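Local coordinates for CT253 (Chlamydia trachomatis serovar L2, PDB 6UXC), which is of unknown function but is probably made as a lipoprotein, consistent with a place in the chlamydial envelope, and binds a sodium ion in this crystal, at residues S50-S55 with M169-F174. Residues are numbered along the deposited sequence; the frame is centred on the assembly and turned at random.
Sequences SRRLHS and MHQRLF. With NA (sodium ion), chain C.
Helices 41-55 and 165-184, beside a mixed five-stranded sheet, meet here through one long arginine of the first, Arg52, which reaches over to Phe174 and brushes Gln171. Arg52 and Phe174 are the facing pair, their CA atoms 8.0 Å apart. The arginine chain is extended from CG to NE, and with CG anti to the carbonyl carbon (chi1 -75°) it runs out toward the second helix. The guanidinium lays one face over the CB of Phe174, with NE 3.7 Å from that CB, while the ring carbon CD2 of Phe174, over a face of the same group, comes equally near, 3.7 Å, to NH1. The guanidinium and phenyl planes are 47° apart, so the arginine meets the phenyl ring obliquely, in van der Waals contact rather than a flat stack. Farther out, NH2 of Arg52 passes the aliphatic CG of Gln171 at 4.2 Å, the two side chains crossing at about a right angle. The charge is answered within its own helix: NH1 makes a salt bridge to Glu48, one turn back, which probably helps to fix the guanidinium over the phenylalanine. Helix 165-184 packs against the sheet through Met169 and Leu173, which touch strands 113-124 and 131-143, while Phe174 meets Phe45 of helix 41-55 edge-to-face. On one face of the Phe174 ring lies the backbone O of His170, 3.1 Å above the plane and offset toward the rim. Beyond Arg52, helix 41-55 ends at the sodium ion, which takes the carbonyl oxygens of Leu53 and His54, each at 2.5 Å, together with two waters; the carbonyls of Ser56 and Leu59 complete the site.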
loop_
_atom_site.group_PDB
_atom_site.type_symbol
_atom_site.label_atom_id
_atom_site.label_comp_id
_atom_site.label_asym_id
_atom_site.label_seq_id
_atom_site.Cartn_x
_atom_site.Cartn_y
_atom_site.Cartn_z
ATOM N N SER A 50 -2.731 6.134 -0.615
ATOM C CA SER A 50 -2.657 7.287 -1.511
ATOM C C SER A 50 -2.929 8.580 -0.763
ATOM O O SER A 50 -2.214 9.570 -0.944
ATOM C CB SER A 50 -3.631 7.107 -2.685
ATOM O OG SER A 50 -3.665 8.292 -3.519
ATOM N N ARG A 51 -3.951 8.602 0.099
ATOM C CA ARG A 51 -4.232 9.820 0.845
ATOM C C ARG A 51 -3.027 10.244 1.687
ATOM O O ARG A 51 -2.741 11.436 1.842
ATOM C CB ARG A 51 -5.458 9.644 1.744
ATOM C CG ARG A 51 -6.777 9.715 1.012
ATOM C CD ARG A 51 -7.943 9.448 1.958
ATOM N NE ARG A 51 -9.224 9.468 1.270
ATOM C CZ ARG A 51 -9.946 10.565 1.061
ATOM N NH1 ARG A 51 -9.522 11.742 1.472
ATOM N NH2 ARG A 51 -11.106 10.477 0.437
ATOM N N ARG A 52 -2.324 9.278 2.265
ATOM C CA ARG A 52 -1.186 9.604 3.119
ATOM C C ARG A 52 0.047 10.022 2.331
ATOM O O ARG A 52 0.847 10.829 2.831
ATOM C CB ARG A 52 -0.885 8.407 4.018
ATOM C CG ARG A 52 -1.905 8.251 5.153
ATOM C CD ARG A 52 -1.682 6.959 5.932
ATOM N NE ARG A 52 -2.558 6.874 7.102
ATOM C CZ ARG A 52 -3.841 6.523 7.054
ATOM N NH1 ARG A 52 -4.419 6.225 5.887
ATOM N NH2 ARG A 52 -4.552 6.483 8.175
ATOM N N LEU A 53 0.250 9.459 1.141
ATOM C CA LEU A 53 1.354 9.933 0.313
ATOM C C LEU A 53 1.052 11.333 -0.177
ATOM O O LEU A 53 1.953 12.181 -0.259
ATOM C CB LEU A 53 1.576 8.979 -0.857
ATOM C CG LEU A 53 1.995 7.554 -0.523
ATOM C CD1 LEU A 53 2.007 6.714 -1.812
ATOM C CD2 LEU A 53 3.354 7.547 0.095
ATOM N N HIS A 54 -0.227 11.600 -0.476
ATOM C CA HIS A 54 -0.664 12.951 -0.846
ATOM C C HIS A 54 -0.431 13.930 0.304
ATOM O O HIS A 54 0.186 14.988 0.125
ATOM C CB HIS A 54 -2.146 12.899 -1.254
ATOM C CG HIS A 54 -2.730 14.216 -1.621
ATOM N ND1 HIS A 54 -4.063 14.498 -1.467
ATOM C CD2 HIS A 54 -2.159 15.339 -2.108
ATOM C CE1 HIS A 54 -4.296 15.739 -1.853
ATOM N NE2 HIS A 54 -3.154 16.274 -2.238
ATOM N N SER A 55 -0.866 13.563 1.513
ATOM C CA SER A 55 -0.694 14.459 2.656
ATOM C C SER A 55 0.771 14.661 3.013
ATOM O O SER A 55 1.136 15.706 3.567
ATOM C CB SER A 55 -1.450 13.911 3.862
ATOM O OG SER A 55 -2.839 13.836 3.585
ATOM N N MET A 169 -5.865 -1.699 13.532
ATOM C CA MET A 169 -4.757 -2.411 12.914
ATOM C C MET A 169 -4.371 -1.760 11.591
ATOM O O MET A 169 -3.189 -1.475 11.346
ATOM C CB MET A 169 -5.154 -3.877 12.719
ATOM C CG MET A 169 -4.049 -4.793 12.247
ATOM S SD MET A 169 -4.036 -4.951 10.460
ATOM C CE MET A 169 -5.507 -5.950 10.182
ATOM N N HIS A 170 -5.363 -1.477 10.750
ATOM C CA HIS A 170 -5.083 -0.837 9.463
ATOM C C HIS A 170 -4.389 0.505 9.633
ATOM O O HIS A 170 -3.438 0.818 8.906
ATOM C CB HIS A 170 -6.375 -0.649 8.688
ATOM C CG HIS A 170 -6.897 -1.906 8.079
ATOM N ND1 HIS A 170 -7.994 -1.920 7.253
ATOM C CD2 HIS A 170 -6.489 -3.196 8.184
ATOM C CE1 HIS A 170 -8.238 -3.157 6.862
ATOM N NE2 HIS A 170 -7.341 -3.951 7.423
ATOM N N GLN A 171 -4.885 1.330 10.553
ATOM C CA GLN A 171 -4.323 2.661 10.749
ATOM C C GLN A 171 -2.835 2.580 11.071
ATOM O O GLN A 171 -2.020 3.301 10.482
ATOM C CB GLN A 171 -5.103 3.362 11.861
ATOM C CG GLN A 171 -4.813 4.824 12.009
ATOM C CD GLN A 171 -5.606 5.427 13.141
ATOM O OE1 GLN A 171 -5.629 4.888 14.247
ATOM N NE2 GLN A 171 -6.275 6.538 12.872
ATOM N N ARG A 172 -2.452 1.673 11.966
ATOM C CA ARG A 172 -1.038 1.582 12.326
ATOM C C ARG A 172 -0.218 1.098 11.136
ATOM O O ARG A 172 0.891 1.593 10.889
ATOM C CB ARG A 172 -0.839 0.657 13.531
ATOM C CG ARG A 172 -1.273 1.260 14.864
ATOM C CD ARG A 172 -0.594 0.550 16.047
ATOM N NE ARG A 172 -0.762 -0.887 15.919
ATOM C CZ ARG A 172 -1.846 -1.548 16.319
ATOM N NH1 ARG A 172 -2.843 -0.899 16.920
ATOM N NH2 ARG A 172 -1.919 -2.862 16.141
ATOM N N LEU A 173 -0.755 0.133 10.392
ATOM C CA LEU A 173 -0.061 -0.393 9.228
ATOM C C LEU A 173 0.107 0.668 8.147
ATOM O O LEU A 173 1.192 0.789 7.559
ATOM C CB LEU A 173 -0.826 -1.603 8.707
ATOM C CG LEU A 173 -0.219 -2.394 7.563
ATOM C CD1 LEU A 173 1.186 -2.883 7.870
ATOM C CD2 LEU A 173 -1.145 -3.566 7.242
ATOM N N PHE A 174 -0.948 1.446 7.855
ATOM C CA PHE A 174 -0.824 2.480 6.830
ATOM C C PHE A 174 0.219 3.508 7.251
ATOM O O PHE A 174 1.019 3.965 6.429
ATOM C CB PHE A 174 -2.148 3.199 6.585
ATOM C CG PHE A 174 -3.261 2.315 6.122
ATOM C CD1 PHE A 174 -3.037 1.243 5.298
ATOM C CD2 PHE A 174 -4.559 2.596 6.501
ATOM C CE1 PHE A 174 -4.082 0.441 4.877
ATOM C CE2 PHE A 174 -5.611 1.795 6.063
ATOM C CZ PHE A 174 -5.364 0.732 5.264
HETATM NA NA NA C . 2.474 14.550 -0.741
HETATM O O HOH W 1 1.425 14.943 -3.097
HETATM O O HOH W 2 2.387 16.998 -1.415
#